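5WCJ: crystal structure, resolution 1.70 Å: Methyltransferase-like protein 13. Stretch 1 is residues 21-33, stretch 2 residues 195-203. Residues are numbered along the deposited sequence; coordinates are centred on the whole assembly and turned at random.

Stretch 1 (21-33) EHHKAMIAGLALL
Stretch 2, residues 195-203: VNEILFCQL

The helix that starts stretch 1 of methyltransferase-like protein 13 packs on the strand of stretch 2, which ends at Gln202. The two run nearly parallel (12° between N-to-C directions, closest approach of axes 8.9 Å), and the two stretches bury 431 Å² between them, both sides summed. The α-helical backbone (phi/psi near -65/-40) tightens into a 3-10 segment at 29-32: Ala28 N bonds to Lys24 O (3.0 Å), but Gly29 N reaches back to Met26 O (3.0 Å) and Leu32 N to Gly29 O (3.0 Å). The strand is extended, phi -104 to -134° and psi 116 to 170°, so CA-to-CB bonds of Ile198, Phe200 and Gln202 point toward the helical stretch while those of Glu197 and Cys201 point away. The register is set by CA of His22 to CA of Asn196, 7.3 Å; CA of Met26 to CA of Ile198, 6.6 Å; and CA of Gly29 to CA of Phe200, 6.5 Å.

At the N-terminal end, Asn196 (chi1 m, chi2 58°) sets ND2 over one face of the His22 ring (chi1 p, chi2 -93°), 4.4 Å from CG of His22. Next, Ile198 (m, m) forms a branched bump against the helix. Its CG1 lies 3.8 Å from CB of Ala25, whose short methyl leaves room for it, and its CD1 lies 3.7 Å from CG of Met26 (m, t, p) and 4.2 Å from CB of His22.

Phe200 (chi1 m, chi2 -89°) is the largest bump, and Gly29 is the hollow that takes it. CE1 of Phe200 comes to 3.5 Å from CA of Gly29; an ideal CB there would sit 2.8 Å from CD1 of Phe200, a clash, so the bare backbone makes the close approach possible. The ring meets backbone oxygens at its edge, near its plane: CZ of Phe200 is 3.4 Å from O of Ala25, and CE1 of Phe200 is 4.2 Å from O of Met26. Leu32 (m, t), its CA-to-CB bond toward the strand, extends the apolar packing, its CD1 3.7 Å from CB of Phe200. Ala25, Met26, Gly29, Ile198 and Phe200 are buried, which suits their apolar or absent side chains.

Polarity returns at partly exposed Gln202 (m, t, chi3 -73°), whose amide can serve a backbone oxygen and a water. CB of Leu32 lies 3.8 Å from OE1 of Gln202, while NE2 of Gln202 donates a weak hydrogen bond to O of Leu32 (3.5 Å, 145°). Water 1 bridges the same pair, donating to O of Leu32 (2.7 Å) and accepting from NE2 of Gln202 (3.3 Å). Out of reach of the strand, exposed Lys24 (m, t, t, t) forms a salt bridge from NZ to OE2 of Glu21 (3.0 Å).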

# COMPACT_ATOMS: atom_id res chain seq x y z
N GLU A 21 4.49 13.60 -3.22
CA GLU A 21 3.15 13.95 -2.76
C GLU A 21 2.17 12.79 -2.80
O GLU A 21 1.40 12.64 -1.87
CB GLU A 21 2.59 15.18 -3.51
CG GLU A 21 3.19 16.50 -3.05
CD GLU A 21 2.89 16.81 -1.58
OE1 GLU A 21 1.71 16.95 -1.21
OE2 GLU A 21 3.85 16.91 -0.79
N HIS A 22 2.21 11.95 -3.84
CA HIS A 22 1.26 10.84 -3.87
C HIS A 22 1.63 9.77 -2.84
O HIS A 22 0.75 9.16 -2.25
CB HIS A 22 0.96 10.31 -5.27
CG HIS A 22 1.93 9.28 -5.79
ND1 HIS A 22 3.03 9.62 -6.55
CD2 HIS A 22 1.91 7.93 -5.73
CE1 HIS A 22 3.67 8.52 -6.89
NE2 HIS A 22 3.02 7.48 -6.42
N HIS A 23 2.93 9.62 -2.56
CA HIS A 23 3.33 8.71 -1.47
C HIS A 23 2.87 9.15 -0.10
O HIS A 23 2.36 8.33 0.68
CB HIS A 23 4.83 8.43 -1.50
CG HIS A 23 5.24 7.52 -2.61
ND1 HIS A 23 6.54 7.43 -3.05
CD2 HIS A 23 4.52 6.65 -3.37
CE1 HIS A 23 6.61 6.54 -4.03
NE2 HIS A 23 5.39 6.07 -4.25
N LYS A 24 3.02 10.44 0.21
CA LYS A 24 2.49 10.99 1.47
C LYS A 24 0.99 10.73 1.62
O LYS A 24 0.52 10.36 2.70
CB LYS A 24 2.73 12.50 1.53
CG LYS A 24 4.19 12.90 1.67
CD LYS A 24 4.32 14.41 1.55
CE LYS A 24 5.74 14.88 1.82
NZ LYS A 24 6.02 16.15 1.10
N ALA A 25 0.24 10.93 0.55
CA ALA A 25 -1.20 10.62 0.54
C ALA A 25 -1.52 9.14 0.76
O ALA A 25 -2.48 8.81 1.48
CB ALA A 25 -1.82 11.09 -0.76
N MET A 26 -0.73 8.23 0.17
CA MET A 26 -0.96 6.79 0.39
C MET A 26 -0.70 6.38 1.85
O MET A 26 -1.51 5.70 2.45
CB MET A 26 -0.14 5.93 -0.57
CG MET A 26 -0.57 6.12 -2.02
SD MET A 26 0.53 5.31 -3.17
CE MET A 26 -0.13 3.67 -3.11
N ILE A 27 0.41 6.86 2.40
CA ILE A 27 0.77 6.63 3.80
C ILE A 27 -0.33 7.16 4.74
O ILE A 27 -0.68 6.52 5.73
CB ILE A 27 2.17 7.24 4.11
CG1 ILE A 27 3.27 6.46 3.38
CG2 ILE A 27 2.45 7.22 5.60
CD1 ILE A 27 4.54 7.26 3.11
N ALA A 28 -0.94 8.28 4.37
CA ALA A 28 -2.05 8.86 5.15
C ALA A 28 -3.21 7.90 5.35
O ALA A 28 -3.92 7.98 6.35
CB ALA A 28 -2.52 10.17 4.52
N GLY A 29 -3.40 6.96 4.41
CA GLY A 29 -4.43 5.95 4.52
C GLY A 29 -4.35 5.02 5.70
O GLY A 29 -5.37 4.40 6.08
N LEU A 30 -3.15 4.88 6.27
CA LEU A 30 -2.99 4.11 7.50
C LEU A 30 -3.86 4.66 8.65
O LEU A 30 -4.26 3.91 9.56
CB LEU A 30 -1.53 4.08 7.92
CG LEU A 30 -0.51 3.46 6.96
CD1 LEU A 30 0.90 3.57 7.51
CD2 LEU A 30 -0.87 2.02 6.70
N ALA A 31 -4.20 5.95 8.59
CA ALA A 31 -5.13 6.53 9.58
C ALA A 31 -6.52 5.87 9.62
O ALA A 31 -7.19 5.92 10.65
CB ALA A 31 -5.25 8.02 9.38
N LEU A 32 -6.95 5.20 8.54
CA LEU A 32 -8.23 4.48 8.55
C LEU A 32 -8.21 3.14 9.31
O LEU A 32 -9.26 2.49 9.39
CB LEU A 32 -8.73 4.24 7.12
CG LEU A 32 -8.88 5.50 6.26
CD1 LEU A 32 -9.27 5.13 4.85
CD2 LEU A 32 -9.92 6.43 6.87
N LEU A 33 -7.06 2.70 9.81
CA LEU A 33 -6.98 1.43 10.53
C LEU A 33 -7.46 1.46 12.00
O LEU A 33 -8.18 0.56 12.43
CB LEU A 33 -5.57 0.88 10.51
CG LEU A 33 -5.06 0.34 9.19
CD1 LEU A 33 -3.57 0.12 9.30
CD2 LEU A 33 -5.77 -0.97 8.84
N VAL A 195 -2.27 14.74 -11.70
CA VAL A 195 -3.52 14.10 -12.10
C VAL A 195 -3.93 12.89 -11.20
O VAL A 195 -5.09 12.52 -11.13
CB VAL A 195 -3.44 13.68 -13.60
CG1 VAL A 195 -2.47 12.53 -13.82
CG2 VAL A 195 -4.82 13.37 -14.15
N ASN A 196 -2.94 12.30 -10.54
CA ASN A 196 -3.12 11.11 -9.68
C ASN A 196 -4.18 11.32 -8.64
O ASN A 196 -4.28 12.42 -8.06
CB ASN A 196 -1.81 10.80 -8.91
CG ASN A 196 -0.65 10.57 -9.83
OD1 ASN A 196 -0.30 11.45 -10.63
ND2 ASN A 196 -0.05 9.39 -9.75
N GLU A 197 -4.98 10.31 -8.39
CA GLU A 197 -5.76 10.31 -7.19
C GLU A 197 -5.56 9.02 -6.40
O GLU A 197 -5.26 7.97 -6.97
CB GLU A 197 -7.21 10.58 -7.47
CG GLU A 197 -7.97 9.51 -8.18
CD GLU A 197 -9.34 10.03 -8.62
OE1 GLU A 197 -9.39 11.06 -9.35
OE2 GLU A 197 -10.34 9.39 -8.24
N ILE A 198 -5.71 9.12 -5.09
CA ILE A 198 -5.51 7.98 -4.21
C ILE A 198 -6.89 7.54 -3.76
O ILE A 198 -7.69 8.35 -3.29
CB ILE A 198 -4.60 8.29 -3.00
CG1 ILE A 198 -3.24 8.84 -3.44
CG2 ILE A 198 -4.47 7.03 -2.14
CD1 ILE A 198 -2.51 8.02 -4.50
N LEU A 199 -7.17 6.25 -3.96
CA LEU A 199 -8.38 5.66 -3.49
C LEU A 199 -8.07 4.82 -2.25
O LEU A 199 -7.13 4.05 -2.23
CB LEU A 199 -9.00 4.76 -4.54
CG LEU A 199 -9.11 5.35 -5.95
CD1 LEU A 199 -9.79 4.34 -6.86
CD2 LEU A 199 -9.85 6.64 -5.96
N PHE A 200 -8.91 4.96 -1.25
CA PHE A 200 -8.78 4.21 -0.00
C PHE A 200 -10.05 3.38 0.13
O PHE A 200 -11.18 3.94 0.22
CB PHE A 200 -8.68 5.15 1.19
CG PHE A 200 -7.65 6.22 1.06
CD1 PHE A 200 -6.33 5.99 1.47
CD2 PHE A 200 -7.99 7.48 0.55
CE1 PHE A 200 -5.38 6.99 1.35
CE2 PHE A 200 -7.04 8.48 0.44
CZ PHE A 200 -5.74 8.24 0.86
N CYS A 201 -9.91 2.07 0.08
CA CYS A 201 -11.05 1.18 -0.06
C CYS A 201 -11.15 0.25 1.14
O CYS A 201 -10.18 -0.42 1.54
CB CYS A 201 -10.93 0.32 -1.34
SG CYS A 201 -10.51 1.30 -2.80
N GLN A 202 -12.34 0.19 1.71
CA GLN A 202 -12.59 -0.68 2.86
C GLN A 202 -13.88 -1.47 2.68
O GLN A 202 -14.69 -1.20 1.76
CB GLN A 202 -12.62 0.16 4.11
CG GLN A 202 -11.27 0.76 4.45
CD GLN A 202 -11.22 1.31 5.84
OE1 GLN A 202 -11.81 2.35 6.10
NE2 GLN A 202 -10.55 0.61 6.75
N LEU A 203 -14.08 -2.43 3.56
CA LEU A 203 -15.13 -3.43 3.40
C LEU A 203 -16.44 -3.14 4.13
O LEU A 203 -17.48 -3.65 3.70
CB LEU A 203 -14.59 -4.80 3.80
CG LEU A 203 -13.49 -5.34 2.89
CD1 LEU A 203 -12.78 -6.52 3.55
CD2 LEU A 203 -14.03 -5.73 1.54
O HOH W 1 -10.40 0.09 9.98